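Local structure of activated BY transcription factor SSRB (Salmonella enterica, 2WNW) at residues 296-309 / 344-356. The protein belongs to glycosyl hydrolase family 30, pairing a TIM barrel with a beta-sandwich domain, and is known as SrfJ, activated by the transcription factor SsrB. Numbering follows the deposited sequence.
With PO4 (phosphate ion), chain D.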
loop_
_atom_site.group_PDB
_atom_site.type_symbol
_atom_site.label_atom_id
_atom_site.label_comp_id
_atom_site.label_asym_id
_atom_site.label_seq_id
_atom_site.Cartn_x
_atom_site.Cartn_y
_atom_site.Cartn_z
ATOM N N CYS A 296 -7.229 -20.474 2.840
ATOM C CA CYS A 296 -6.862 -21.719 2.174
ATOM C C CYS A 296 -7.202 -21.583 0.697
ATOM O O CYS A 296 -7.831 -20.604 0.280
ATOM C CB CYS A 296 -7.617 -22.917 2.774
ATOM S SG CYS A 296 -9.397 -22.996 2.396
ATOM N N VAL A 297 -6.773 -22.561 -0.092
ATOM C CA VAL A 297 -7.045 -22.574 -1.520
ATOM C C VAL A 297 -7.721 -23.903 -1.837
ATOM O O VAL A 297 -7.544 -24.884 -1.116
ATOM C CB VAL A 297 -5.740 -22.448 -2.354
ATOM C CG1 VAL A 297 -5.092 -21.086 -2.105
ATOM C CG2 VAL A 297 -4.772 -23.566 -1.992
ATOM N N PRO A 298 -8.511 -23.952 -2.914
ATOM C CA PRO A 298 -9.194 -25.197 -3.278
ATOM C C PRO A 298 -8.268 -26.210 -3.941
ATOM O O PRO A 298 -7.133 -25.886 -4.307
ATOM C CB PRO A 298 -10.285 -24.716 -4.228
ATOM C CG PRO A 298 -9.606 -23.581 -4.941
ATOM C CD PRO A 298 -8.917 -22.846 -3.802
ATOM N N MET A 299 -8.753 -27.442 -4.079
ATOM C CA MET A 299 -7.983 -28.485 -4.740
ATOM C C MET A 299 -8.160 -28.226 -6.231
ATOM O O MET A 299 -9.283 -28.089 -6.711
ATOM C CB MET A 299 -8.527 -29.874 -4.390
ATOM C CG MET A 299 -8.194 -30.356 -2.990
ATOM S SD MET A 299 -6.433 -30.630 -2.763
ATOM C CE MET A 299 -6.185 -32.138 -3.741
ATOM N N GLU A 300 -7.050 -28.135 -6.954
ATOM C CA GLU A 300 -7.086 -27.879 -8.391
ATOM C C GLU A 300 -6.026 -28.745 -9.054
ATOM O O GLU A 300 -4.904 -28.850 -8.567
ATOM C CB GLU A 300 -6.840 -26.392 -8.652
ATOM C CG GLU A 300 -7.901 -25.512 -8.000
ATOM C CD GLU A 300 -7.637 -24.031 -8.167
ATOM O OE1 GLU A 300 -6.632 -23.537 -7.615
ATOM O OE2 GLU A 300 -8.438 -23.361 -8.849
ATOM N N SER A 301 -6.381 -29.360 -10.174
ATOM C CA SER A 301 -5.473 -30.273 -10.852
ATOM C C SER A 301 -4.759 -29.779 -12.101
ATOM O O SER A 301 -3.916 -30.493 -12.641
ATOM C CB SER A 301 -6.226 -31.558 -11.194
ATOM O OG SER A 301 -7.370 -31.265 -11.979
ATOM N N ASP A 302 -5.082 -28.580 -12.566
ATOM C CA ASP A 302 -4.441 -28.071 -13.772
ATOM C C ASP A 302 -2.962 -27.734 -13.557
ATOM O O ASP A 302 -2.498 -27.598 -12.423
ATOM C CB ASP A 302 -5.200 -26.854 -14.296
ATOM C CG ASP A 302 -5.217 -25.719 -13.311
ATOM O OD1 ASP A 302 -5.854 -25.852 -12.247
ATOM O OD2 ASP A 302 -4.577 -24.695 -13.610
ATOM N N ALA A 303 -2.230 -27.605 -14.660
ATOM C CA ALA A 303 -0.798 -27.325 -14.626
ATOM C C ALA A 303 -0.364 -26.161 -13.741
ATOM O O ALA A 303 0.609 -26.277 -12.996
ATOM C CB ALA A 303 -0.281 -27.110 -16.055
ATOM N N GLY A 304 -1.077 -25.043 -13.813
ATOM C CA GLY A 304 -0.695 -23.888 -13.019
ATOM C C GLY A 304 -1.218 -23.802 -11.596
ATOM O O GLY A 304 -0.958 -22.816 -10.914
ATOM N N SER A 305 -1.933 -24.821 -11.132
ATOM C CA SER A 305 -2.486 -24.785 -9.778
ATOM C C SER A 305 -1.478 -24.512 -8.661
ATOM O O SER A 305 -1.698 -23.627 -7.833
ATOM C CB SER A 305 -3.253 -26.077 -9.479
ATOM O OG SER A 305 -2.436 -27.218 -9.647
ATOM N N GLN A 306 -0.375 -25.256 -8.621
ATOM C CA GLN A 306 0.604 -25.036 -7.564
ATOM C C GLN A 306 1.187 -23.624 -7.565
ATOM O O GLN A 306 1.365 -23.025 -6.502
ATOM C CB GLN A 306 1.728 -26.071 -7.640
ATOM C CG GLN A 306 1.297 -27.457 -7.169
ATOM C CD GLN A 306 0.628 -27.415 -5.800
ATOM O OE1 GLN A 306 -0.541 -27.787 -5.652
ATOM N NE2 GLN A 306 1.364 -26.951 -4.798
ATOM N N ILE A 307 1.481 -23.091 -8.748
ATOM C CA ILE A 307 2.030 -21.744 -8.841
ATOM C C ILE A 307 1.001 -20.718 -8.372
ATOM O O ILE A 307 1.355 -19.750 -7.694
ATOM C CB ILE A 307 2.477 -21.409 -10.290
ATOM C CG1 ILE A 307 3.861 -22.009 -10.550
ATOM C CG2 ILE A 307 2.508 -19.901 -10.504
ATOM C CD1 ILE A 307 4.972 -21.414 -9.677
ATOM N N ARG A 308 -0.266 -20.928 -8.729
ATOM C CA ARG A 308 -1.324 -20.008 -8.312
ATOM C C ARG A 308 -1.484 -20.016 -6.795
ATOM O O ARG A 308 -1.716 -18.974 -6.186
ATOM C CB ARG A 308 -2.673 -20.379 -8.942
ATOM C CG ARG A 308 -2.797 -20.115 -10.445
ATOM C CD ARG A 308 -4.269 -19.989 -10.828
ATOM N NE ARG A 308 -5.048 -21.143 -10.381
ATOM C CZ ARG A 308 -5.068 -22.312 -11.007
ATOM N NH1 ARG A 308 -4.356 -22.477 -12.110
ATOM N NH2 ARG A 308 -5.783 -23.322 -10.536
ATOM N N HIS A 309 -1.379 -21.197 -6.193
ATOM C CA HIS A 309 -1.514 -21.327 -4.744
ATOM C C HIS A 309 -0.336 -20.653 -4.050
ATOM O O HIS A 309 -0.489 -20.015 -3.006
ATOM C CB HIS A 309 -1.600 -22.805 -4.364
ATOM C CG HIS A 309 -2.802 -23.498 -4.928
ATOM N ND1 HIS A 309 -3.027 -24.849 -4.772
ATOM C CD2 HIS A 309 -3.842 -23.026 -5.657
ATOM C CE1 HIS A 309 -4.152 -25.180 -5.382
ATOM N NE2 HIS A 309 -4.666 -24.093 -5.928
ATOM N N GLN A 344 -19.293 -31.660 4.511
ATOM C CA GLN A 344 -20.167 -31.002 3.544
ATOM C C GLN A 344 -19.554 -31.047 2.146
ATOM O O GLN A 344 -20.031 -30.386 1.226
ATOM C CB GLN A 344 -20.446 -29.552 3.940
ATOM C CG GLN A 344 -21.688 -29.381 4.794
ATOM C CD GLN A 344 -22.938 -29.903 4.109
ATOM O OE1 GLN A 344 -23.539 -30.884 4.551
ATOM N NE2 GLN A 344 -23.332 -29.253 3.019
ATOM N N GLY A 345 -18.496 -31.836 1.994
ATOM C CA GLY A 345 -17.839 -31.966 0.704
ATOM C C GLY A 345 -17.040 -30.749 0.265
ATOM O O GLY A 345 -16.675 -30.634 -0.907
ATOM N N ASN A 346 -16.769 -29.842 1.197
ATOM C CA ASN A 346 -16.007 -28.635 0.892
ATOM C C ASN A 346 -14.508 -28.933 0.956
ATOM O O ASN A 346 -13.798 -28.419 1.825
ATOM C CB ASN A 346 -16.373 -27.528 1.887
ATOM C CG ASN A 346 -15.610 -26.244 1.637
ATOM O OD1 ASN A 346 -15.464 -25.816 0.495
ATOM N ND2 ASN A 346 -15.125 -25.617 2.707
ATOM N N LEU A 347 -14.037 -29.766 0.029
ATOM C CA LEU A 347 -12.632 -30.167 -0.028
ATOM C C LEU A 347 -11.706 -28.997 -0.358
ATOM O O LEU A 347 -12.013 -28.175 -1.222
ATOM C CB LEU A 347 -12.456 -31.277 -1.070
ATOM C CG LEU A 347 -13.370 -32.499 -0.901
ATOM C CD1 LEU A 347 -13.163 -33.465 -2.060
ATOM C CD2 LEU A 347 -13.077 -33.184 0.427
ATOM N N CYS A 348 -10.568 -28.936 0.329
ATOM C CA CYS A 348 -9.593 -27.865 0.128
ATOM C C CYS A 348 -8.176 -28.411 0.204
ATOM O O CYS A 348 -7.946 -29.505 0.709
ATOM C CB CYS A 348 -9.732 -26.789 1.214
ATOM S SG CYS A 348 -11.331 -25.950 1.331
ATOM N N GLU A 349 -7.219 -27.641 -0.297
ATOM C CA GLU A 349 -5.827 -28.062 -0.215
ATOM C C GLU A 349 -5.299 -27.635 1.159
ATOM O O GLU A 349 -5.849 -26.727 1.785
ATOM C CB GLU A 349 -5.002 -27.384 -1.313
ATOM C CG GLU A 349 -3.587 -27.919 -1.450
ATOM C CD GLU A 349 -2.763 -27.135 -2.454
ATOM O OE1 GLU A 349 -2.289 -26.031 -2.112
ATOM O OE2 GLU A 349 -2.600 -27.623 -3.595
ATOM N N ALA A 350 -4.259 -28.315 1.632
ATOM C CA ALA A 350 -3.603 -27.980 2.896
ATOM C C ALA A 350 -2.122 -28.030 2.529
ATOM O O ALA A 350 -1.729 -28.800 1.647
ATOM C CB ALA A 350 -3.930 -29.013 3.980
ATOM N N PRO A 351 -1.281 -27.209 3.179
ATOM C CA PRO A 351 0.150 -27.218 2.849
ATOM C C PRO A 351 0.780 -28.603 2.863
ATOM O O PRO A 351 1.732 -28.866 2.128
ATOM C CB PRO A 351 0.749 -26.272 3.886
ATOM C CG PRO A 351 -0.361 -25.264 4.067
ATOM C CD PRO A 351 -1.583 -26.164 4.174
ATOM N N ILE A 352 0.260 -29.482 3.713
ATOM C CA ILE A 352 0.754 -30.849 3.770
ATOM C C ILE A 352 -0.441 -31.777 3.657
ATOM O O ILE A 352 -1.462 -31.581 4.319
ATOM C CB ILE A 352 1.516 -31.154 5.087
ATOM C CG1 ILE A 352 2.803 -30.333 5.143
ATOM C CG2 ILE A 352 1.855 -32.646 5.160
ATOM C CD1 ILE A 352 3.689 -30.654 6.335
ATOM N N GLN A 353 -0.326 -32.769 2.784
ATOM C CA GLN A 353 -1.391 -33.738 2.602
ATOM C C GLN A 353 -0.809 -35.130 2.780
ATOM O O GLN A 353 0.374 -35.359 2.517
ATOM C CB GLN A 353 -2.046 -33.559 1.230
ATOM C CG GLN A 353 -2.957 -32.332 1.190
ATOM C CD GLN A 353 -3.578 -32.090 -0.169
ATOM O OE1 GLN A 353 -2.931 -31.567 -1.078
ATOM N NE2 GLN A 353 -4.840 -32.479 -0.320
ATOM N N TYR A 354 -1.639 -36.054 3.245
ATOM C CA TYR A 354 -1.177 -37.406 3.513
ATOM C C TYR A 354 -2.010 -38.517 2.885
ATOM O O TYR A 354 -3.240 -38.506 2.938
ATOM C CB TYR A 354 -1.093 -37.601 5.033
ATOM C CG TYR A 354 -0.739 -39.001 5.467
ATOM C CD1 TYR A 354 -1.711 -39.855 5.979
ATOM C CD2 TYR A 354 0.572 -39.471 5.372
ATOM C CE1 TYR A 354 -1.392 -41.145 6.392
ATOM C CE2 TYR A 354 0.903 -40.762 5.782
ATOM C CZ TYR A 354 -0.082 -41.589 6.290
ATOM O OH TYR A 354 0.236 -42.861 6.702
ATOM N N ASP A 355 -1.310 -39.474 2.288
ATOM C CA ASP A 355 -1.927 -40.627 1.646
ATOM C C ASP A 355 -1.696 -41.834 2.553
ATOM O O ASP A 355 -0.591 -42.377 2.620
ATOM C CB ASP A 355 -1.294 -40.837 0.268
ATOM C CG ASP A 355 -1.543 -42.222 -0.295
ATOM O OD1 ASP A 355 -2.627 -42.797 -0.050
ATOM O OD2 ASP A 355 -0.646 -42.726 -1.000
ATOM N N ALA A 356 -2.750 -42.239 3.255
ATOM C CA ALA A 356 -2.678 -43.352 4.195
ATOM C C ALA A 356 -2.338 -44.699 3.568
ATOM O O ALA A 356 -1.567 -45.472 4.139
ATOM C CB ALA A 356 -3.989 -43.458 4.974
HETATM P P PO4 D . -3.293 -22.826 -15.570
HETATM O O1 PO4 D . -3.474 -24.259 -15.845
HETATM O O2 PO4 D . -1.990 -22.378 -16.097
HETATM O O3 PO4 D . -4.389 -22.055 -16.205
HETATM O O4 PO4 D . -3.323 -22.613 -14.129
HETATM O O HOH W 1 -4.738 -24.109 1.351
HETATM O O HOH W 2 -4.512 -28.436 -5.648
#
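With CG anti to the backbone N (chi1 -171°) and the chain extended beyond it, Glu349 reaches His309, whose ring is carried toward it by CG anti to the carbonyl carbon (chi1 -63°). The contact lies beyond the C-terminal ends of the last strands of the TIM barrel: 296-309 runs from barrel strand 289-294 into helix 305-322, while the segment 344-356 leads into strand 352-355 of a small three-stranded sheet following the last barrel strand. His309 ND1 makes a weak, bent hydrogen bond to Glu349 OE1 at 3.0 Å, ring and carboxylate planes standing 76° apart. From the ring's other nitrogen, NE2 donates in plane to Glu300 OE1 at 2.6 Å, using that oxygen's anti lone pair. The ring thus bridges two carboxylates, and donating from both nitrogens would probably favour its protonated form. Val297 CG2 sits over the centre of one ring face, with Ser305 O above the opposite face, offset toward the rim; with the short NE2 bond, they limit the ring's rotation. Arg308 NH2 adds a salt bridge to Glu300 OE1 from above the carboxylate plane.

The backbones are pinned where Glu349 N donates to Val297 O at 2.9 Å, and a water between Val297 N and Glu349 O lies next to this bond. Met299, bent at chi2 and chi3, folds SD against CA of Glu349, 3.7 Å away, and receives a weak hydrogen bond from Gln353 NE2, whose stronger partner is Asn336 O. One residue before Val297 and one before Glu349, the sulfurs of Cys296 and Cys348 touch, SG to SG 3.7 Å, too far apart for a disulfide. A second water accepts from Glu300 N and donates to Glu349 OE2, at 2.9 Å each.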